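Geobacter metallireducens SMUG1 (Geobacter metallireducens, PDB 5H9I) belongs to the uracil DNA glycosylase superfamily, as a SMUG1-type member with a parallel beta-sheet flanked by helices. Local coordinates at residues V55-M60 / E129-R134. Sequence-based numbering, arbitrary orientation.
With LEA (pentanoic acid), chain H; XAN (xanthine), chain B.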
loop_
_atom_site.group_PDB
_atom_site.type_symbol
_atom_site.label_atom_id
_atom_site.label_comp_id
_atom_site.label_asym_id
_atom_site.label_seq_id
_atom_site.Cartn_x
_atom_site.Cartn_y
_atom_site.Cartn_z
ATOM N N VAL A 55 -12.576 8.405 2.323
ATOM C CA VAL A 55 -12.238 7.420 1.324
ATOM C C VAL A 55 -10.891 6.846 1.613
ATOM O O VAL A 55 -9.938 7.607 1.818
ATOM C CB VAL A 55 -12.240 7.987 -0.085
ATOM C CG1 VAL A 55 -11.836 7.026 -1.161
ATOM C CG2 VAL A 55 -13.602 8.675 -0.411
ATOM N N LEU A 56 -10.768 5.529 1.555
ATOM C CA LEU A 56 -9.504 4.774 1.689
ATOM C C LEU A 56 -9.132 4.065 0.425
ATOM O O LEU A 56 -9.947 3.234 -0.009
ATOM C CB LEU A 56 -9.615 3.781 2.810
ATOM C CG LEU A 56 -8.419 2.902 3.046
ATOM C CD1 LEU A 56 -7.214 3.691 3.451
ATOM C CD2 LEU A 56 -8.701 1.856 4.105
ATOM N N PHE A 57 -8.017 4.353 -0.197
ATOM C CA PHE A 57 -7.488 3.600 -1.287
ATOM C C PHE A 57 -6.646 2.482 -0.722
ATOM O O PHE A 57 -5.867 2.719 0.220
ATOM C CB PHE A 57 -6.624 4.505 -2.187
ATOM C CG PHE A 57 -7.358 5.454 -3.029
ATOM C CD1 PHE A 57 -8.061 5.098 -4.179
ATOM C CD2 PHE A 57 -7.417 6.803 -2.652
ATOM C CE1 PHE A 57 -8.735 6.032 -4.930
ATOM C CE2 PHE A 57 -8.057 7.736 -3.417
ATOM C CZ PHE A 57 -8.740 7.325 -4.561
ATOM N N VAL A 58 -6.738 1.275 -1.277
ATOM C CA VAL A 58 -6.023 0.126 -0.835
ATOM C C VAL A 58 -5.314 -0.533 -2.007
ATOM O O VAL A 58 -5.923 -0.919 -3.008
ATOM C CB VAL A 58 -6.939 -0.930 -0.189
ATOM C CG1 VAL A 58 -6.230 -2.141 0.286
ATOM C CG2 VAL A 58 -7.714 -0.237 0.888
ATOM N N GLY A 59 -3.973 -0.542 -1.942
ATOM C CA GLY A 59 -3.159 -1.280 -2.942
ATOM C C GLY A 59 -2.971 -2.707 -2.504
ATOM O O GLY A 59 -3.447 -3.106 -1.491
ATOM N N MET A 60 -2.237 -3.418 -3.273
ATOM C CA MET A 60 -1.994 -4.824 -3.013
ATOM C C MET A 60 -0.771 -5.026 -2.156
ATOM O O MET A 60 -0.868 -5.468 -1.068
ATOM C CB MET A 60 -1.852 -5.571 -4.349
ATOM C CG MET A 60 -1.493 -7.063 -4.228
ATOM S SD MET A 60 -1.390 -7.956 -5.906
ATOM C CE MET A 60 0.113 -7.231 -6.410
ATOM N N GLU A 129 -2.315 18.380 2.354
ATOM C CA GLU A 129 -3.401 18.636 3.293
ATOM C C GLU A 129 -4.791 18.640 2.589
ATOM O O GLU A 129 -5.761 18.145 3.208
ATOM C CB GLU A 129 -3.185 19.965 4.038
ATOM C CG GLU A 129 -2.155 19.792 5.148
ATOM C CD GLU A 129 -0.815 19.369 4.707
ATOM O OE1 GLU A 129 -0.238 19.977 3.772
ATOM O OE2 GLU A 129 -0.261 18.362 5.267
ATOM N N ARG A 130 -4.882 19.118 1.375
ATOM C CA ARG A 130 -6.194 19.026 0.701
ATOM C C ARG A 130 -6.615 17.599 0.367
ATOM O O ARG A 130 -7.814 17.305 0.436
ATOM C CB ARG A 130 -6.220 19.871 -0.498
ATOM C CG ARG A 130 -6.066 21.363 -0.203
ATOM C CD ARG A 130 -6.355 22.289 -1.372
ATOM N NE ARG A 130 -7.810 22.186 -1.680
ATOM C CZ ARG A 130 -8.438 21.498 -2.650
ATOM N NH1 ARG A 130 -7.831 20.739 -3.533
ATOM N NH2 ARG A 130 -9.769 21.675 -2.745
ATOM N N PHE A 131 -5.639 16.724 0.097
ATOM C CA PHE A 131 -5.914 15.288 -0.126
ATOM C C PHE A 131 -6.262 14.545 1.094
ATOM O O PHE A 131 -7.293 13.932 1.245
ATOM C CB PHE A 131 -4.744 14.657 -0.940
ATOM C CG PHE A 131 -4.955 13.243 -1.230
ATOM C CD1 PHE A 131 -5.920 12.840 -2.152
ATOM C CD2 PHE A 131 -4.191 12.271 -0.614
ATOM C CE1 PHE A 131 -6.063 11.467 -2.379
ATOM C CE2 PHE A 131 -4.327 10.966 -0.883
ATOM C CZ PHE A 131 -5.267 10.526 -1.811
ATOM N N PHE A 132 -5.365 14.642 2.096
ATOM C CA PHE A 132 -5.495 13.834 3.264
ATOM C C PHE A 132 -6.568 14.325 4.190
ATOM O O PHE A 132 -6.952 13.620 5.146
ATOM C CB PHE A 132 -4.145 13.638 3.981
ATOM C CG PHE A 132 -3.115 12.843 3.147
ATOM C CD1 PHE A 132 -3.301 11.500 2.995
ATOM C CD2 PHE A 132 -2.033 13.460 2.581
ATOM C CE1 PHE A 132 -2.376 10.766 2.265
ATOM C CE2 PHE A 132 -1.111 12.747 1.822
ATOM C CZ PHE A 132 -1.315 11.409 1.727
ATOM N N ALA A 133 -7.105 15.512 3.922
ATOM C CA ALA A 133 -8.303 15.917 4.660
ATOM C C ALA A 133 -9.384 14.874 4.505
ATOM O O ALA A 133 -10.177 14.672 5.462
ATOM C CB ALA A 133 -8.804 17.213 4.124
ATOM N N ARG A 134 -9.493 14.223 3.354
ATOM C CA ARG A 134 -10.582 13.289 3.095
ATOM C C ARG A 134 -10.147 11.898 2.681
ATOM O O ARG A 134 -10.936 11.018 2.700
ATOM C CB ARG A 134 -11.514 13.820 2.002
ATOM C CG ARG A 134 -12.334 15.066 2.300
ATOM C CD ARG A 134 -13.198 15.365 1.045
ATOM N NE ARG A 134 -12.537 16.256 0.127
ATOM C CZ ARG A 134 -12.588 16.214 -1.196
ATOM N NH1 ARG A 134 -13.238 15.278 -1.817
ATOM N NH2 ARG A 134 -11.953 17.161 -1.881
HETATM C C2 LEA H . -9.653 18.314 -5.526
HETATM O O2 LEA H . -9.279 17.423 -6.248
HETATM C C3 LEA H . -10.849 18.080 -4.716
HETATM C C4 LEA H . -11.819 19.090 -5.174
HETATM C C5 LEA H . -11.974 20.242 -4.237
HETATM C C6 LEA H . -13.184 21.160 -4.567
HETATM O O1 LEA H . -9.090 19.387 -5.490
HETATM N N9 XAN B . 3.259 -0.123 -6.871
HETATM C C4 XAN B . 2.672 -0.280 -5.717
HETATM N N3 XAN B . 2.871 0.196 -4.492
HETATM C C2 XAN B . 2.113 -0.155 -3.553
HETATM O O2 XAN B . 2.347 0.250 -2.443
HETATM N N1 XAN B . 1.044 -0.945 -3.729
HETATM C C6 XAN B . 0.720 -1.456 -4.877
HETATM O O6 XAN B . -0.227 -2.234 -5.043
HETATM C C5 XAN B . 1.567 -1.169 -5.949
HETATM N N7 XAN B . 1.562 -1.507 -7.230
HETATM C C8 XAN B . 2.580 -0.871 -7.787
#
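At the N-terminal ends of strands 55-59 and 135-139 in the parallel sheet of this SMUG1 protein, Val55 at the head of strand 55-59 meets Arg134, the residue that leads from helix 128-132 into the neighbouring strand 135-139. The amide N of Val55 donates to the carbonyl O of Arg134 at 3.1 Å, the donor lying almost in line with the carbonyl. This bond joins the two segments just ahead of the sheet pairing proper, in which Val55 bonds to Phe136 and Phe57 to Phe136 and Ala138. Two residues along the strand from Val55, Phe57 meets Phe131, both buried. CZ of Phe131 comes within 4.3 Å of CE2 of Phe57, which sits near the plane of the Phe131 ring at its edge; toward the Phe57 ring the approach is oblique. With CG of Phe131 opposite the backbone N about the CA-CB bond (chi1 -179°), the ring reaches from the helix toward the sheet, where Val137 and, from helix 112-125, Trp118 and Ile121 also touch it.

Both segments also reach ligand sites. Where strand 55-59 runs out, Met60 N donates to O6 of xanthine at 2.9 Å, and xanthine is also hydrogen-bonded to Asn139, Phe74, Glu111 and His213. On the helix side, Arg130 NH1 gives a nearly straight bond (173°) of 2.7 Å to O1 of pentanoic acid while also bonding the carbonyl O of Phe125, so NH1 donates to two acceptors, one on the ligand and one on the protein. Arg134 NH2 approaches the aliphatic part of the same ligand, 3.2 Å from C3, at the guanidinium edge. The arrangement is that of the alpha/beta fold of this superfamily, in which a helix delivers the chain into an edge strand of the parallel sheet and the adjacent strand ends at a ligand pocket.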